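Local coordinates for cytochrome c-555 (PDB 4J20), which carries electrons as a small basic monoheme c-type cytochrome of green sulfur bacteria, reactive with cytochrome c oxidases, though its photosynthetic role is not established, at residues 78-81 / 82-86. The protein carries 2 engineered substitutions. Numbering follows the deposited sequence.
Sequences NAVA and YMVGQ. With HEB (heme b/c), chain I; IPA (isopropyl alcohol), chain E.
The last two turns of the C-terminal helix 73-85, which in the class I cytochrome c fold crosses the N-terminal helix and borders the heme, join Asn78-Ala81 to Tyr82-Gly85 through four successive i to i+4 backbone bonds. The straightest, Val84 N to Val80 O at 2.8 Å, has an N-H...O angle of 171°; Gly85 N to Ala81 O, 2.9 Å, is the last of the four. One side of the helix, Ala79, Val80 and Met83, is turned to the heme. Ala79 CB and Val80 CG2 meet the porphyrin at its rim, Val80 CG2 at 3.7 Å from methyl CMB, while Val80 CG1 leans on methyl CMA. With CG anti to the carbonyl carbon (chi1 -66°), the Met83 chain runs nearly extended past the Ala79 carbonyl, Met83 CG lying 3.2 Å from Ala79 O, and then bends at chi3 (69°). Its CE thereby stands directly over the porphyrin face, 3.6 Å from the meso carbon CHB, with SD above methyl CMB, on the side of the predicted axial ligand His20. Met83 also packs on Tyr12 of helix 5-15 and Trp36 of helix 33-40. Shortening Met83 to an alanine would probably uncover the heme face over CHB and CMB and open a gap beside those two rings. Val80 CG1 and Val84 CG2 approach at 4.2 Å, one turn apart, and both valines pack on Leu47 of helix 44-53. Away from the heme, the Tyr82 ring meets that of Tyr12, and Gln86 CG sits 3.7 Å above one face of the Tyr82 ring, nearer its border than its centre. The carbonyls of Asn78 to Ala81 are thus each taken up by an N-H one turn on, and Ala79, Val80 and Met83 offer the porphyrin an apolar patch of methyl groups and a thioether.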
ATOM      1  N   ASN A  78      -4.748   3.351   6.096  1.00 11.20           N
ATOM      2  CA  ASN A  78      -5.783   2.339   6.219  1.00 10.55           C
ATOM      3  C   ASN A  78      -5.748   1.378   5.038  1.00 10.27           C
ATOM      4  O   ASN A  78      -5.940   0.163   5.192  1.00 10.51           O
ATOM      5  CB  ASN A  78      -7.180   2.944   6.390  1.00 11.71           C
ATOM      6  CG  ASN A  78      -7.356   3.603   7.731  1.00 13.87           C
ATOM      7  OD1 ASN A  78      -6.637   3.317   8.676  1.00 16.61           O
ATOM      8  ND2 ASN A  78      -8.325   4.492   7.827  1.00 15.65           N
ATOM      9  N   ALA A  79      -5.501   1.920   3.837  1.00 10.03           N
ATOM     10  CA  ALA A  79      -5.335   1.079   2.650  1.00  9.66           C
ATOM     11  C   ALA A  79      -4.114   0.167   2.788  1.00 10.02           C
ATOM     12  O   ALA A  79      -4.183  -1.022   2.418  1.00 10.63           O
ATOM     13  CB  ALA A  79      -5.239   1.930   1.410  1.00 11.56           C
ATOM     14  N   VAL A  80      -3.008   0.680   3.337  1.00 10.04           N
ATOM     15  CA  VAL A  80      -1.840  -0.169   3.558  1.00 10.67           C
ATOM     16  C   VAL A  80      -2.210  -1.298   4.503  1.00 10.64           C
ATOM     17  O   VAL A  80      -1.847  -2.466   4.297  1.00 10.40           O
ATOM     18  CB  VAL A  80      -0.637   0.660   4.119  1.00  9.62           C
ATOM     19  CG1 VAL A  80       0.520  -0.275   4.480  1.00 11.77           C
ATOM     20  CG2 VAL A  80      -0.168   1.729   3.124  1.00 10.14           C
ATOM     21  N   ALA A  81      -2.954  -0.993   5.568  1.00 10.63           N
ATOM     22  CA  ALA A  81      -3.363  -2.011   6.542  1.00 11.08           C
ATOM     23  C   ALA A  81      -4.177  -3.094   5.873  1.00 10.93           C
ATOM     24  O   ALA A  81      -4.004  -4.275   6.159  1.00 11.51           O
ATOM     25  CB  ALA A  81      -4.135  -1.374   7.695  1.00 11.97           C
ATOM     26  N   TYR A  82      -5.079  -2.678   4.975  1.00 11.28           N
ATOM     27  CA  TYR A  82      -5.830  -3.658   4.227  1.00 10.98           C
ATOM     28  C   TYR A  82      -4.924  -4.552   3.381  1.00 10.67           C
ATOM     29  O   TYR A  82      -5.022  -5.780   3.407  1.00 11.54           O
ATOM     30  CB  TYR A  82      -6.860  -2.952   3.340  1.00 12.06           C
ATOM     31  CG  TYR A  82      -7.617  -3.915   2.481  1.00 11.66           C
ATOM     32  CD1 TYR A  82      -8.583  -4.746   3.024  1.00 13.92           C
ATOM     33  CD2 TYR A  82      -7.311  -4.052   1.142  1.00 13.40           C
ATOM     34  CE1 TYR A  82      -9.244  -5.671   2.241  1.00 16.10           C
ATOM     35  CE2 TYR A  82      -7.971  -5.034   0.347  1.00 15.95           C
ATOM     36  CZ  TYR A  82      -8.939  -5.790   0.917  1.00 16.75           C
ATOM     37  OH  TYR A  82      -9.620  -6.721   0.126  1.00 20.90           O
ATOM     38  N   MET A  83      -4.022  -3.929   2.635  1.00  9.58           N
ATOM     39  CA  MET A  83      -3.095  -4.678   1.763  1.00 10.72           C
ATOM     40  C   MET A  83      -2.252  -5.671   2.572  1.00 10.00           C
ATOM     41  O   MET A  83      -2.105  -6.847   2.175  1.00 11.96           O
ATOM     42  CB  MET A  83      -2.180  -3.711   1.059  1.00 10.70           C
ATOM     43  CG  MET A  83      -2.936  -2.816   0.073  1.00 10.95           C
ATOM     44  SD  MET A  83      -2.006  -1.385  -0.537  1.00 10.74           S
ATOM     45  CE  MET A  83      -0.788  -2.214  -1.545  1.00 11.07           C
ATOM     46  N   VAL A  84      -1.684  -5.223   3.677  1.00 10.54           N
ATOM     47  CA  VAL A  84      -0.854  -6.098   4.498  1.00 11.54           C
ATOM     48  C   VAL A  84      -1.683  -7.240   5.075  1.00 12.54           C
ATOM     49  O   VAL A  84      -1.248  -8.410   5.037  1.00 13.03           O
ATOM     50  CB  VAL A  84      -0.207  -5.276   5.620  1.00 12.50           C
ATOM     51  CG1 VAL A  84       0.338  -6.185   6.745  1.00 13.45           C
ATOM     52  CG2 VAL A  84       0.871  -4.367   5.087  1.00 12.45           C
ATOM     53  N   GLY A  85      -2.881  -6.935   5.586  1.00 12.35           N
ATOM     54  CA  GLY A  85      -3.728  -7.965   6.129  1.00 14.10           C
ATOM     55  C   GLY A  85      -4.133  -9.045   5.140  1.00 14.29           C
ATOM     56  O   GLY A  85      -4.489 -10.152   5.546  1.00 16.09           O
ATOM     57  N   GLN A  86      -4.134  -8.733   3.860  1.00 12.91           N
ATOM     58  CA  GLN A  86      -4.489  -9.679   2.831  1.00 13.11           C
ATOM     59  C   GLN A  86      -3.274 -10.391   2.225  1.00 12.92           C
ATOM     60  O   GLN A  86      -3.452 -11.252   1.378  1.00 16.14           O
ATOM     61  CB  GLN A  86      -5.217  -8.969   1.710  1.00 13.88           C
ATOM     62  CG  GLN A  86      -6.639  -8.497   2.106  1.00 14.78           C
ATOM     63  CD  GLN A  86      -7.559  -9.646   2.449  1.00 15.62           C
ATOM     64  OE1 GLN A  86      -7.690 -10.617   1.679  1.00 17.87           O
ATOM     65  NE2 GLN A  86      -8.174  -9.574   3.602  1.00 15.55           N
TER
HETATM   66 FE   HEB I 107       1.951   1.157  -4.199  1.00  9.31          FE
HETATM   67  CHA HEB I 107       4.876  -0.305  -3.274  1.00  9.41           C
HETATM   68  CHB HEB I 107       0.844   0.994  -0.957  1.00  8.32           C
HETATM   69  CHC HEB I 107      -0.900   2.774  -5.077  1.00 10.13           C
HETATM   70  CHD HEB I 107       2.912   1.071  -7.464  1.00 10.48           C
HETATM   71  NA  HEB I 107       2.720   0.500  -2.457  1.00  8.96           N
HETATM   72  C1A HEB I 107       3.958  -0.121  -2.276  1.00  9.09           C
HETATM   73  C2A HEB I 107       4.074  -0.503  -0.896  1.00  9.23           C
HETATM   74  C3A HEB I 107       2.947  -0.165  -0.280  1.00  8.49           C
HETATM   75  C4A HEB I 107       2.093   0.464  -1.237  1.00  8.64           C
HETATM   76  CMA HEB I 107       2.588  -0.365   1.185  1.00 10.21           C
HETATM   77  CAA HEB I 107       5.289  -1.232  -0.321  1.00 10.28           C
HETATM   78  CBA HEB I 107       6.191  -0.275   0.465  1.00 10.69           C
HETATM   79  CGA HEB I 107       7.462  -0.898   0.988  1.00 11.49           C
HETATM   80  O1A HEB I 107       7.797  -2.075   0.663  1.00 12.14           O
HETATM   81  O2A HEB I 107       8.177  -0.156   1.709  1.00 14.43           O
HETATM   82  NB  HEB I 107       0.294   1.752  -3.225  1.00  9.52           N
HETATM   83  C1B HEB I 107       0.031   1.631  -1.862  1.00  8.56           C
HETATM   84  C2B HEB I 107      -1.195   2.299  -1.539  1.00  8.92           C
HETATM   85  C3B HEB I 107      -1.700   2.777  -2.690  1.00  9.53           C
HETATM   86  C4B HEB I 107      -0.779   2.467  -3.759  1.00  8.64           C
HETATM   87  CMB HEB I 107      -1.769   2.292  -0.145  1.00  9.90           C
HETATM   88  CAB HEB I 107      -2.976   3.541  -2.942  1.00  9.70           C
HETATM   89  CBB HEB I 107      -3.138   4.767  -2.030  1.00 11.50           C
HETATM   90  NC  HEB I 107       1.168   1.753  -5.933  1.00  9.71           N
HETATM   91  C1C HEB I 107      -0.026   2.440  -6.085  1.00  9.20           C
HETATM   92  C2C HEB I 107      -0.234   2.753  -7.477  1.00  9.88           C
HETATM   93  C3C HEB I 107       0.795   2.223  -8.147  1.00 10.14           C
HETATM   94  C4C HEB I 107       1.698   1.649  -7.211  1.00  9.54           C
HETATM   95  CMC HEB I 107      -1.507   3.421  -7.998  1.00 11.44           C
HETATM   96  CAC HEB I 107       1.033   2.187  -9.654  1.00 11.46           C
HETATM   97  CBC HEB I 107       1.070   3.534 -10.374  1.00 12.42           C
HETATM   98  ND  HEB I 107       3.592   0.514  -5.174  1.00  9.70           N
HETATM   99  C1D HEB I 107       3.800   0.581  -6.546  1.00  9.48           C
HETATM  100  C2D HEB I 107       5.051  -0.001  -6.888  1.00  9.64           C
HETATM  101  C3D HEB I 107       5.644  -0.417  -5.637  1.00 10.87           C
HETATM  102  C4D HEB I 107       4.694  -0.074  -4.613  1.00  9.97           C
HETATM  103  CMD HEB I 107       5.681  -0.150  -8.250  1.00 11.27           C
HETATM  104  CAD HEB I 107       6.979  -1.112  -5.433  1.00 11.13           C
HETATM  105  CBD HEB I 107       8.180  -0.143  -5.336  1.00 12.31           C
HETATM  106  CGD HEB I 107       9.437  -0.887  -5.107  1.00 13.08           C
HETATM  107  O1D HEB I 107       9.547  -1.536  -4.055  1.00 15.70           O
HETATM  108  O2D HEB I 107      10.297  -0.899  -5.953  1.00 15.01           O
HETATM  109  C1  IPA E 103      -7.125 -11.889  -3.069  1.00 36.59           C
HETATM  110  C2  IPA E 103      -6.279 -11.418  -1.887  1.00 36.67           C
HETATM  111  C3  IPA E 103      -5.955 -12.584  -0.949  1.00 36.45           C
HETATM  112  O2  IPA E 103      -6.995 -10.379  -1.188  1.00 36.45           O